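Local coordinates for sialidase domain-containing protein (Dyadobacter fermentans, PDB 5HX0), which is of unknown function but, as a six-bladed beta-propeller of the sialidase superfamily, may recognise or hydrolyse a glycan, at residues 89-94 / 363-368; 101-104 / 108-111; 172-177 / 245-250. All coordinates share one frame; numbering follows the deposited sequence.

Contact 1: 89-94 / 363-368; sequences TNHVDP and TTDLGY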
ATOM      1  N   THR A  89      -9.458  -6.727 -16.526  1.00 15.29           N
ATOM      2  CA  THR A  89      -8.516  -5.880 -15.789  1.00 19.80           C
ATOM      3  C   THR A  89      -7.797  -4.942 -16.755  1.00 19.48           C
ATOM      4  O   THR A  89      -7.389  -5.362 -17.841  1.00 19.16           O
ATOM      5  CB  THR A  89      -7.508  -6.769 -15.042  1.00 13.95           C
ATOM      6  OG1 THR A  89      -8.231  -7.655 -14.163  1.00 14.22           O
ATOM      7  CG2 THR A  89      -6.486  -5.923 -14.247  1.00 10.58           C
ATOM      8  N   ASN A  90      -7.662  -3.666 -16.388  1.00 16.21           N
ATOM      9  CA  ASN A  90      -6.843  -2.772 -17.193  1.00 16.86           C
ATOM     10  C   ASN A  90      -5.580  -2.400 -16.403  1.00 12.80           C
ATOM     11  O   ASN A  90      -5.208  -3.089 -15.451  1.00 14.86           O
ATOM     12  CB  ASN A  90      -7.667  -1.564 -17.650  1.00 19.80           C
ATOM     13  CG  ASN A  90      -8.223  -0.748 -16.484  1.00 24.62           C
ATOM     14  OD1 ASN A  90      -7.711  -0.806 -15.366  1.00 17.46           O
ATOM     15  ND2 ASN A  90      -9.294   0.006 -16.744  1.00 25.32           N
ATOM     16  N   HIS A  91      -4.897  -1.340 -16.825  1.00 13.56           N
ATOM     17  CA  HIS A  91      -3.621  -1.012 -16.215  1.00 15.80           C
ATOM     18  C   HIS A  91      -3.721   0.140 -15.205  1.00 17.67           C
ATOM     19  O   HIS A  91      -2.696   0.740 -14.860  1.00 13.92           O
ATOM     20  CB  HIS A  91      -2.585  -0.710 -17.301  1.00 13.32           C
ATOM     21  CG  HIS A  91      -2.219  -1.908 -18.142  1.00 19.02           C
ATOM     22  ND1 HIS A  91      -1.605  -1.798 -19.375  1.00 21.69           N
ATOM     23  CD2 HIS A  91      -2.375  -3.238 -17.918  1.00 19.89           C
ATOM     24  CE1 HIS A  91      -1.394  -3.007 -19.874  1.00 19.64           C
ATOM     25  NE2 HIS A  91      -1.857  -3.901 -19.011  1.00 19.44           N
ATOM     26  N   VAL A  92      -4.916   0.455 -14.705  1.00 13.72           N
ATOM     27  CA  VAL A  92      -5.033   1.399 -13.598  1.00 13.76           C
ATOM     28  C   VAL A  92      -5.811   0.738 -12.470  1.00 14.28           C
ATOM     29  O   VAL A  92      -6.793   0.019 -12.705  1.00 14.84           O
ATOM     30  CB  VAL A  92      -5.682   2.755 -13.990  1.00 17.14           C
ATOM     31  CG1 VAL A  92      -4.822   3.480 -15.035  1.00 19.20           C
ATOM     32  CG2 VAL A  92      -7.132   2.590 -14.441  1.00 17.37           C
ATOM     33  N   ASP A  93      -5.367   0.987 -11.252  1.00 11.69           N
ATOM     34  CA  ASP A  93      -6.026   0.465 -10.060  1.00 11.13           C
ATOM     35  C   ASP A  93      -5.462   1.218  -8.863  1.00 10.28           C
ATOM     36  O   ASP A  93      -4.235   1.280  -8.733  1.00 11.28           O
ATOM     37  CB  ASP A  93      -5.780  -1.051  -9.922  1.00 11.14           C
ATOM     38  CG  ASP A  93      -6.685  -1.704  -8.864  1.00 15.54           C
ATOM     39  OD1 ASP A  93      -6.679  -1.256  -7.694  1.00 16.94           O
ATOM     40  OD2 ASP A  93      -7.416  -2.666  -9.213  1.00 16.42           O
ATOM     41  N   PRO A  94      -6.285   1.811  -7.978  1.00 10.36           N
ATOM     42  CA  PRO A  94      -5.700   2.547  -6.836  1.00 12.05           C
ATOM     43  C   PRO A  94      -4.805   1.681  -5.969  1.00 14.51           C
ATOM     44  O   PRO A  94      -3.868   2.194  -5.343  1.00 10.38           O
ATOM     45  CB  PRO A  94      -6.933   3.037  -6.053  1.00 12.50           C
ATOM     46  CG  PRO A  94      -8.050   2.039  -6.437  1.00 12.56           C
ATOM     47  CD  PRO A  94      -7.760   1.742  -7.898  1.00 10.01           C
ATOM     48  N   THR A 363      -3.253 -13.140 -24.816  1.00 19.78           N
ATOM     49  CA  THR A 363      -3.652 -11.804 -25.242  1.00 19.24           C
ATOM     50  C   THR A 363      -2.421 -10.912 -25.322  1.00 20.25           C
ATOM     51  O   THR A 363      -1.325 -11.293 -24.915  1.00 19.45           O
ATOM     52  CB  THR A 363      -4.661 -11.185 -24.269  1.00 20.60           C
ATOM     53  OG1 THR A 363      -3.976 -10.822 -23.059  1.00 22.05           O
ATOM     54  CG2 THR A 363      -5.765 -12.167 -23.925  1.00 18.07           C
ATOM     55  N   THR A 364      -2.615  -9.705 -25.862  1.00 17.36           N
ATOM     56  CA  THR A 364      -1.524  -8.747 -25.995  1.00 20.27           C
ATOM     57  C   THR A 364      -1.053  -8.179 -24.654  1.00 19.05           C
ATOM     58  O   THR A 364      -0.060  -7.440 -24.626  1.00 19.95           O
ATOM     59  CB  THR A 364      -1.967  -7.607 -26.915  1.00 25.26           C
ATOM     60  OG1 THR A 364      -3.174  -7.046 -26.394  1.00 19.69           O
ATOM     61  CG2 THR A 364      -2.226  -8.129 -28.344  1.00 22.06           C
ATOM     62  N   ASP A 365      -1.724  -8.504 -23.544  1.00 17.67           N
ATOM     63  CA  ASP A 365      -1.342  -7.986 -22.226  1.00 12.86           C
ATOM     64  C   ASP A 365      -0.216  -8.866 -21.671  1.00 14.50           C
ATOM     65  O   ASP A 365      -0.400  -9.715 -20.796  1.00 13.65           O
ATOM     66  CB  ASP A 365      -2.570  -7.933 -21.320  1.00 13.88           C
ATOM     67  CG  ASP A 365      -2.333  -7.181 -20.018  1.00 16.28           C
ATOM     68  OD1 ASP A 365      -1.317  -6.473 -19.881  1.00 15.92           O
ATOM     69  OD2 ASP A 365      -3.211  -7.285 -19.123  1.00 16.44           O
ATOM     70  N   LEU A 366       0.984  -8.634 -22.196  1.00 12.45           N
ATOM     71  CA  LEU A 366       2.199  -9.368 -21.844  1.00 10.05           C
ATOM     72  C   LEU A 366       3.375  -8.529 -22.322  1.00 13.18           C
ATOM     73  O   LEU A 366       3.185  -7.486 -22.951  1.00 16.02           O
ATOM     74  CB  LEU A 366       2.220 -10.779 -22.470  1.00  8.90           C
ATOM     75  CG  LEU A 366       1.884 -10.911 -23.966  1.00 14.53           C
ATOM     76  CD1 LEU A 366       3.007 -10.385 -24.886  1.00 19.88           C
ATOM     77  CD2 LEU A 366       1.561 -12.379 -24.359  1.00 14.03           C
ATOM     78  N   GLY A 367       4.593  -9.012 -22.062  1.00 11.10           N
ATOM     79  CA  GLY A 367       5.788  -8.385 -22.595  1.00 15.56           C
ATOM     80  C   GLY A 367       6.630  -7.641 -21.578  1.00 14.22           C
ATOM     81  O   GLY A 367       6.861  -8.130 -20.464  1.00 10.83           O
ATOM     82  N   TYR A 368       7.094  -6.449 -21.947  1.00 13.40           N
ATOM     83  CA  TYR A 368       7.973  -5.644 -21.103  1.00  7.42           C
ATOM     84  C   TYR A 368       9.165  -6.449 -20.560  1.00  9.96           C
ATOM     85  O   TYR A 368       9.377  -6.483 -19.344  1.00 11.20           O
ATOM     86  CB  TYR A 368       7.182  -5.028 -19.955  1.00 10.49           C
ATOM     87  CG  TYR A 368       6.295  -3.857 -20.349  1.00 12.10           C
ATOM     88  CD1 TYR A 368       5.288  -3.996 -21.302  1.00 11.08           C
ATOM     89  CD2 TYR A 368       6.492  -2.600 -19.780  1.00  8.60           C
ATOM     90  CE1 TYR A 368       4.475  -2.918 -21.675  1.00  9.67           C
ATOM     91  CE2 TYR A 368       5.695  -1.522 -20.138  1.00 11.68           C
ATOM     92  CZ  TYR A 368       4.692  -1.686 -21.085  1.00 14.98           C
ATOM     93  OH  TYR A 368       3.910  -0.602 -21.419  1.00 15.35           O
TER
HETATM   94  O   HOH W   1      -5.006  -4.898 -19.413  1.00 39.15           O
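His91 and Asp365 meet between an irregular loop and a turn that runs into strand 367-375, whose first two residues are Gly367 and Tyr368. The backbones stay well apart, the CA atoms of His91 and Asp365 lying 9.5 Å from each other. In the beta-propeller, 89-94 links the second and third strands of one blade, and strand 367-375 is the inner edge strand of the blade that the N-terminal strand 42-51 completes. Asn90 forms an Asx turn, its OD1 accepting from Val92 N at 3.1 Å, while Asp365 sits at the centre of an inverse gamma turn, whose bond from Leu366 N to Thr364 O is weak.

His91 NE2 donates to Asp365 OD1 at 2.8 Å with an angle of 156° at the hydrogen. The oxygen lies in the plane of the imidazole, at its edge, but the ring reaches the carboxylate from above its plane, and the two planes are turned 51° apart. Asp365 can bridge because CG is anti to its backbone N (chi1 -170°), which sends the carboxylate out from the turn. A short acid suits this place, since it offers two oxygens to several donors: OD1 is also bonded to Tyr384 OH and OD2 to His57 NE2. The imidazole side chain lies about 3 Å from a bound acetate and 4 Å from a glycerol, consistent with a small pocket here. Beside the direct bond, one water donates both to Thr89 O at 2.9 Å and to Asp365 OD2 at 3.0 Å.

Contact 2: 101-104 / 108-111; sequences VKSK and TWTP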
ATOM      1  N   VAL A 101      10.069 -10.106  -5.830  1.00  8.18           N
ATOM      2  CA  VAL A 101      10.440 -11.457  -5.431  1.00  6.18           C
ATOM      3  C   VAL A 101      11.932 -11.586  -5.689  1.00  8.26           C
ATOM      4  O   VAL A 101      12.530 -10.771  -6.398  1.00 12.11           O
ATOM      5  CB  VAL A 101       9.644 -12.573  -6.166  1.00  4.80           C
ATOM      6  CG1 VAL A 101       8.152 -12.575  -5.704  1.00  4.66           C
ATOM      7  CG2 VAL A 101       9.739 -12.397  -7.676  1.00 10.34           C
ATOM      8  N   LYS A 102      12.543 -12.607  -5.069  1.00  6.49           N
ATOM      9  CA  LYS A 102      14.002 -12.744  -5.036  1.00 12.89           C
ATOM     10  C   LYS A 102      14.421 -14.173  -5.363  1.00 15.39           C
ATOM     11  O   LYS A 102      13.655 -15.125  -5.183  1.00 12.30           O
ATOM     12  CB  LYS A 102      14.565 -12.358  -3.651  1.00 12.62           C
ATOM     13  CG  LYS A 102      14.287 -10.913  -3.269  1.00 15.96           C
ATOM     14  CD  LYS A 102      14.694 -10.614  -1.813  1.00 18.20           C
ATOM     15  CE  LYS A 102      14.680  -9.082  -1.593  1.00 30.40           C
ATOM     16  NZ  LYS A 102      14.797  -8.620  -0.174  1.00 32.84           N
ATOM     17  N   SER A 103      15.667 -14.312  -5.825  1.00 10.57           N
ATOM     18  CA  SER A 103      16.200 -15.601  -6.260  1.00 11.09           C
ATOM     19  C   SER A 103      17.712 -15.602  -6.094  1.00 13.94           C
ATOM     20  O   SER A 103      18.362 -14.564  -6.214  1.00 12.59           O
ATOM     21  CB  SER A 103      15.844 -15.885  -7.734  1.00 12.78           C
ATOM     22  OG  SER A 103      16.409 -17.118  -8.182  1.00 16.81           O
ATOM     23  N   LYS A 104      18.266 -16.777  -5.806  1.00 14.09           N
ATOM     24  CA  LYS A 104      19.709 -16.959  -5.866  1.00 20.74           C
ATOM     25  C   LYS A 104      20.185 -17.442  -7.224  1.00 20.12           C
ATOM     26  O   LYS A 104      21.377 -17.349  -7.515  1.00 22.39           O
ATOM     27  CB  LYS A 104      20.178 -17.962  -4.814  1.00 21.46           C
ATOM     28  CG  LYS A 104      19.993 -17.488  -3.392  1.00 35.73           C
ATOM     29  CD  LYS A 104      20.168 -18.627  -2.400  1.00 55.89           C
ATOM     30  CE  LYS A 104      19.601 -18.267  -1.025  1.00 66.82           C
ATOM     31  NZ  LYS A 104      18.107 -18.217  -1.022  1.00 73.51           N
ATOM     32  N   THR A 108      14.604 -20.523  -8.928  1.00 11.64           N
ATOM     33  CA  THR A 108      13.827 -20.661  -7.704  1.00 15.10           C
ATOM     34  C   THR A 108      13.543 -19.279  -7.129  1.00 12.83           C
ATOM     35  O   THR A 108      14.476 -18.536  -6.829  1.00 15.14           O
ATOM     36  CB  THR A 108      14.629 -21.506  -6.713  1.00 11.53           C
ATOM     37  OG1 THR A 108      14.863 -22.778  -7.325  1.00 15.37           O
ATOM     38  CG2 THR A 108      13.858 -21.692  -5.408  1.00 14.68           C
ATOM     39  N   TRP A 109      12.264 -18.948  -6.941  1.00 12.61           N
ATOM     40  CA  TRP A 109      11.880 -17.605  -6.528  1.00 14.27           C
ATOM     41  C   TRP A 109      11.109 -17.636  -5.217  1.00 18.07           C
ATOM     42  O   TRP A 109      10.322 -18.551  -4.972  1.00 15.62           O
ATOM     43  CB  TRP A 109      11.037 -16.935  -7.613  1.00  8.27           C
ATOM     44  CG  TRP A 109      11.869 -16.695  -8.824  1.00  8.96           C
ATOM     45  CD1 TRP A 109      12.126 -17.575  -9.828  1.00 10.62           C
ATOM     46  CD2 TRP A 109      12.609 -15.512  -9.116  1.00 11.78           C
ATOM     47  NE1 TRP A 109      12.964 -16.998 -10.747  1.00 11.44           N
ATOM     48  CE2 TRP A 109      13.281 -15.731 -10.329  1.00  9.78           C
ATOM     49  CE3 TRP A 109      12.744 -14.272  -8.478  1.00 12.79           C
ATOM     50  CZ2 TRP A 109      14.090 -14.756 -10.928  1.00 10.63           C
ATOM     51  CZ3 TRP A 109      13.553 -13.309  -9.066  1.00 14.10           C
ATOM     52  CH2 TRP A 109      14.215 -13.556 -10.277  1.00 12.53           C
ATOM     53  N   THR A 110      11.310 -16.601  -4.396  1.00 12.13           N
ATOM     54  CA  THR A 110      10.526 -16.478  -3.165  1.00 12.63           C
ATOM     55  C   THR A 110       9.037 -16.418  -3.503  1.00 13.27           C
ATOM     56  O   THR A 110       8.641 -15.732  -4.460  1.00 13.31           O
ATOM     57  CB  THR A 110      10.934 -15.234  -2.377  1.00 11.61           C
ATOM     58  OG1 THR A 110      10.871 -14.085  -3.238  1.00  9.75           O
ATOM     59  CG2 THR A 110      12.354 -15.396  -1.822  1.00 14.18           C
ATOM     60  N   PRO A 111       8.173 -17.142  -2.747  1.00 13.89           N
ATOM     61  CA  PRO A 111       6.754 -17.227  -3.122  1.00 12.45           C
ATOM     62  C   PRO A 111       5.922 -16.012  -2.754  1.00 13.42           C
ATOM     63  O   PRO A 111       4.928 -15.744  -3.431  1.00 12.87           O
ATOM     64  CB  PRO A 111       6.259 -18.477  -2.362  1.00 15.74           C
ATOM     65  CG  PRO A 111       7.189 -18.591  -1.187  1.00 14.34           C
ATOM     66  CD  PRO A 111       8.536 -18.125  -1.702  1.00 12.88           C
TER
HETATM   67  O   HOH W   2      16.773 -18.986  -4.963  1.00 20.79           O
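Ser103 packs its CB squarely on the indole of Trp109, 3.4 Å from the centroid of the six-membered ring and only 7° off the ring normal, a CH-pi contact over the face. Val101 reaches the same indole obliquely, its CG2 resting 3.6 Å from Trp109 CE3, and the two side chains cross at about a right angle. A small residue at 103 lets the ring lie this close, and a broad flat one at 109 spans both neighbours.

The polar contacts run alongside. Thr110 N donates to Lys102 O at 2.9 Å. In return Lys102 N donates at 2.9 Å, not to a backbone oxygen but to Thr110 OG1. Threonine serves here because chi1 of 53° sets OG1 between its own N and carbonyl carbon, facing the strand, and leaves CG2 against Lys102 O. Ser103 OG, anti to its backbone N, donates to Thr108 O at 2.8 Å from above that carbonyl's plane. Thr108 O takes a second bond from a water, which in turn accepts from Lys104 N.

Further out, Ser103 OG is bonded to the amides of Asp105 and Gly106, and Asp105 OD1 to Thr108 N. Serine, aspartate, glycine and tryptophan in this order make an Asp-box-like turn between strands 97-103 and 114-117, the outer hairpin of a propeller blade. Ile50, Ile71 and Leu73 also touch the Trp109 side chain, setting it against strands 42-51 and 71-79, while Lys102 NZ runs outward to a salt bridge with Glu114.

With one hydroxyl engaging three backbone groups and another standing in for a carbonyl, side-chain oxygens do much of the work of backbone carbonyls in a regular hairpin, beside the one backbone bond from Thr110 N.

Contact 3: 172-177 / 245-250; sequences VLRSTD and KGLTWK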
ATOM      1  N   VAL A 172      10.450   8.498  -7.652  1.00 10.57           N
ATOM      2  CA  VAL A 172      11.582   7.575  -7.591  1.00 11.45           C
ATOM      3  C   VAL A 172      11.872   7.269  -6.131  1.00 19.75           C
ATOM      4  O   VAL A 172      11.963   8.187  -5.306  1.00 17.62           O
ATOM      5  CB  VAL A 172      12.836   8.172  -8.269  1.00 14.83           C
ATOM      6  CG1 VAL A 172      13.980   7.169  -8.273  1.00 14.57           C
ATOM      7  CG2 VAL A 172      12.512   8.619  -9.683  1.00 14.92           C
ATOM      8  N   LEU A 173      12.000   5.989  -5.807  1.00 13.56           N
ATOM      9  CA  LEU A 173      12.482   5.559  -4.504  1.00 15.44           C
ATOM     10  C   LEU A 173      13.951   5.168  -4.606  1.00 15.91           C
ATOM     11  O   LEU A 173      14.434   4.736  -5.654  1.00 14.81           O
ATOM     12  CB  LEU A 173      11.662   4.375  -3.994  1.00 14.92           C
ATOM     13  CG  LEU A 173      10.212   4.793  -4.182  1.00 27.54           C
ATOM     14  CD1 LEU A 173       9.375   3.621  -4.510  1.00 31.93           C
ATOM     15  CD2 LEU A 173       9.704   5.544  -2.980  1.00 19.88           C
ATOM     16  N   ARG A 174      14.642   5.264  -3.481  1.00 10.63           N
ATOM     17  CA  ARG A 174      16.080   5.054  -3.432  1.00 14.58           C
ATOM     18  C   ARG A 174      16.427   4.196  -2.223  1.00 15.16           C
ATOM     19  O   ARG A 174      15.896   4.409  -1.129  1.00 15.18           O
ATOM     20  CB  ARG A 174      16.767   6.420  -3.335  1.00 17.71           C
ATOM     21  CG  ARG A 174      18.082   6.538  -3.951  1.00 27.28           C
ATOM     22  CD  ARG A 174      18.443   8.027  -4.117  1.00 22.80           C
ATOM     23  NE  ARG A 174      19.832   8.140  -4.514  1.00 22.69           N
ATOM     24  CZ  ARG A 174      20.835   8.169  -3.648  1.00 28.97           C
ATOM     25  NH1 ARG A 174      20.581   8.119  -2.339  1.00 34.33           N
ATOM     26  NH2 ARG A 174      22.084   8.257  -4.082  1.00 24.86           N
ATOM     27  N   SER A 175      17.326   3.237  -2.408  1.00 11.73           N
ATOM     28  CA  SER A 175      17.804   2.426  -1.301  1.00 12.25           C
ATOM     29  C   SER A 175      19.321   2.423  -1.292  1.00 18.05           C
ATOM     30  O   SER A 175      19.957   2.199  -2.328  1.00 14.35           O
ATOM     31  CB  SER A 175      17.288   0.997  -1.373  1.00 11.05           C
ATOM     32  OG  SER A 175      17.846   0.212  -0.329  1.00 10.51           O
ATOM     33  N   THR A 176      19.895   2.663  -0.112  1.00 15.37           N
ATOM     34  CA  THR A 176      21.331   2.541   0.087  1.00 17.27           C
ATOM     35  C   THR A 176      21.681   1.356   0.981  1.00 22.86           C
ATOM     36  O   THR A 176      22.830   1.239   1.429  1.00 23.03           O
ATOM     37  CB  THR A 176      21.897   3.843   0.671  1.00 15.98           C
ATOM     38  OG1 THR A 176      21.197   4.156   1.873  1.00 19.19           O
ATOM     39  CG2 THR A 176      21.716   5.001  -0.310  1.00 21.96           C
ATOM     40  N   ASP A 177      20.723   0.466   1.245  1.00 15.47           N
ATOM     41  CA  ASP A 177      20.988  -0.707   2.066  1.00 17.96           C
ATOM     42  C   ASP A 177      20.602  -1.983   1.338  1.00 19.07           C
ATOM     43  O   ASP A 177      20.171  -2.956   1.960  1.00 16.91           O
ATOM     44  CB  ASP A 177      20.291  -0.617   3.436  1.00 18.67           C
ATOM     45  CG  ASP A 177      18.774  -0.427   3.354  1.00 23.32           C
ATOM     46  OD1 ASP A 177      18.139  -0.637   2.292  1.00 15.56           O
ATOM     47  OD2 ASP A 177      18.198  -0.096   4.408  1.00 20.53           O
ATOM     48  N   LYS A 245      23.788  10.748  -8.205  1.00 20.56           N
ATOM     49  CA  LYS A 245      23.324   9.375  -7.979  1.00 21.02           C
ATOM     50  C   LYS A 245      21.809   9.312  -7.772  1.00 14.71           C
ATOM     51  O   LYS A 245      21.294   8.540  -6.954  1.00 20.91           O
ATOM     52  CB  LYS A 245      24.081   8.727  -6.817  1.00 26.65           C
ATOM     53  CG  LYS A 245      25.565   8.489  -7.151  1.00 23.61           C
ATOM     54  CD  LYS A 245      26.327   7.930  -5.961  1.00 25.92           C
ATOM     55  CE  LYS A 245      27.828   7.828  -6.262  1.00 28.46           C
ATOM     56  NZ  LYS A 245      28.156   6.777  -7.276  1.00 19.92           N
ATOM     57  N   GLY A 246      21.081  10.119  -8.533  1.00 16.04           N
ATOM     58  CA  GLY A 246      19.635  10.045  -8.538  1.00 19.02           C
ATOM     59  C   GLY A 246      18.907  10.929  -7.548  1.00 24.72           C
ATOM     60  O   GLY A 246      17.685  10.804  -7.433  1.00 23.82           O
ATOM     61  N   LEU A 247      19.603  11.810  -6.819  1.00 19.30           N
ATOM     62  CA  LEU A 247      18.882  12.729  -5.940  1.00 18.67           C
ATOM     63  C   LEU A 247      18.174  13.814  -6.743  1.00 18.16           C
ATOM     64  O   LEU A 247      17.028  14.173  -6.440  1.00 22.66           O
ATOM     65  CB  LEU A 247      19.833  13.351  -4.912  1.00 17.08           C
ATOM     66  CG  LEU A 247      20.454  12.353  -3.918  1.00 24.75           C
ATOM     67  CD1 LEU A 247      21.420  13.083  -2.966  1.00 29.81           C
ATOM     68  CD2 LEU A 247      19.397  11.565  -3.117  1.00 24.11           C
ATOM     69  N   THR A 248      18.812  14.318  -7.794  1.00 18.12           N
ATOM     70  CA  THR A 248      18.214  15.352  -8.632  1.00 20.03           C
ATOM     71  C   THR A 248      18.579  15.091 -10.084  1.00 18.71           C
ATOM     72  O   THR A 248      19.551  14.400 -10.384  1.00 21.58           O
ATOM     73  CB  THR A 248      18.678  16.772  -8.251  1.00 26.43           C
ATOM     74  OG1 THR A 248      20.062  16.925  -8.594  1.00 24.73           O
ATOM     75  CG2 THR A 248      18.473  17.059  -6.739  1.00 28.59           C
ATOM     76  N   TRP A 249      17.801  15.691 -10.986  1.00 17.55           N
ATOM     77  CA  TRP A 249      17.926  15.497 -12.423  1.00 20.96           C
ATOM     78  C   TRP A 249      17.973  16.846 -13.124  1.00 24.60           C
ATOM     79  O   TRP A 249      17.273  17.778 -12.729  1.00 20.67           O
ATOM     80  CB  TRP A 249      16.740  14.671 -12.955  1.00 18.75           C
ATOM     81  CG  TRP A 249      16.667  13.314 -12.316  1.00 19.15           C
ATOM     82  CD1 TRP A 249      15.978  12.953 -11.177  1.00 18.03           C
ATOM     83  CD2 TRP A 249      17.322  12.134 -12.785  1.00 18.58           C
ATOM     84  NE1 TRP A 249      16.178  11.606 -10.916  1.00 16.70           N
ATOM     85  CE2 TRP A 249      16.997  11.086 -11.891  1.00 17.99           C
ATOM     86  CE3 TRP A 249      18.163  11.861 -13.879  1.00 18.03           C
ATOM     87  CZ2 TRP A 249      17.485   9.789 -12.059  1.00 16.80           C
ATOM     88  CZ3 TRP A 249      18.647  10.567 -14.042  1.00 15.97           C
ATOM     89  CH2 TRP A 249      18.303   9.553 -13.139  1.00 14.33           C
ATOM     90  N   LYS A 250      18.785  16.933 -14.177  1.00 17.17           N
ATOM     91  CA  LYS A 250      18.835  18.104 -15.039  1.00 28.01           C
ATOM     92  C   LYS A 250      18.488  17.703 -16.468  1.00 25.36           C
ATOM     93  O   LYS A 250      18.949  16.670 -16.964  1.00 22.25           O
ATOM     94  CB  LYS A 250      20.224  18.759 -15.015  1.00 32.42           C
ATOM     95  CG  LYS A 250      20.454  19.737 -13.870  1.00 50.64           C
ATOM     96  CD  LYS A 250      20.555  19.059 -12.523  1.00 62.87           C
ATOM     97  CE  LYS A 250      20.339  20.062 -11.397  1.00 66.71           C
ATOM     98  NZ  LYS A 250      20.058  19.373 -10.102  1.00 64.08           N
TER
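Lys245 O is gripped by two nitrogens of one side chain: Arg174 NE donates to it at 2.9 Å and Arg174 NH2 at 3.0 Å. The guanidinium comes side-on, with the oxygen at its edge and close to its plane, so both N-H groups converge on a single atom. Neither bond is straight, the angles at hydrogen being 151° and 142°, as expected when a fork closes on one acceptor. Both donors approach from the same face of the carbonyl plane. Arginine has the reach for this: its chain runs extended from CG to NE, carrying the charged group away from strand 165-175 to a loop whose nearest alpha carbon, Gly246 CA, is 8.0 Å from Arg174 CA.

The segments lie in adjacent blades of the propeller. Each runs into or lies within an Asp box, the turn of sequence Ser-X-Asp-X-Gly-X-Thr/Ser-Trp that connects the third and fourth strands of a blade and gives the BNR repeat its signature. Ser175 begins one, with OG accepting from Asp177 N and also bonded to Gly179 N; Trp249 ends the other, its ring meeting that of Trp222.

Leu247 adds an apolar contact. Its CD2 lies over one face of the Arg174 guanidinium, 3.5 Å above the plane and offset toward the rim, while the two side chains cross at about a right angle. Leu247 also touches Leu186, as does Arg174. Lys245 CB approaches Arg174 NH2 to 3.4 Å, but the rest of that lysine leads elsewhere, and NZ forms a salt bridge with Asp134. Gly246 fits because its backbone, with a positive phi, would press a CB against Lys245 O, the very atom that Arg174 holds.

Contact 1 lies where a loop joins strands 71-79 and 97-103 and a turn enters strand 367-375, bringing together parts of the propeller 269 residues apart in sequence. Contacts 2 and 3 lie at turns after the third strand of a blade, which the strand order places at the other end of the blades: contact 2 ties a single turn, while contact 3 joins the strand end before one Asp box to the next blade's Asp box. Both are nested within the loop closed by contact 1, their centres 23 and 27 Å from its own and 25 Å from each other; none touch. Of the three, contact 1 is the one beside the bound acetate and glycerol.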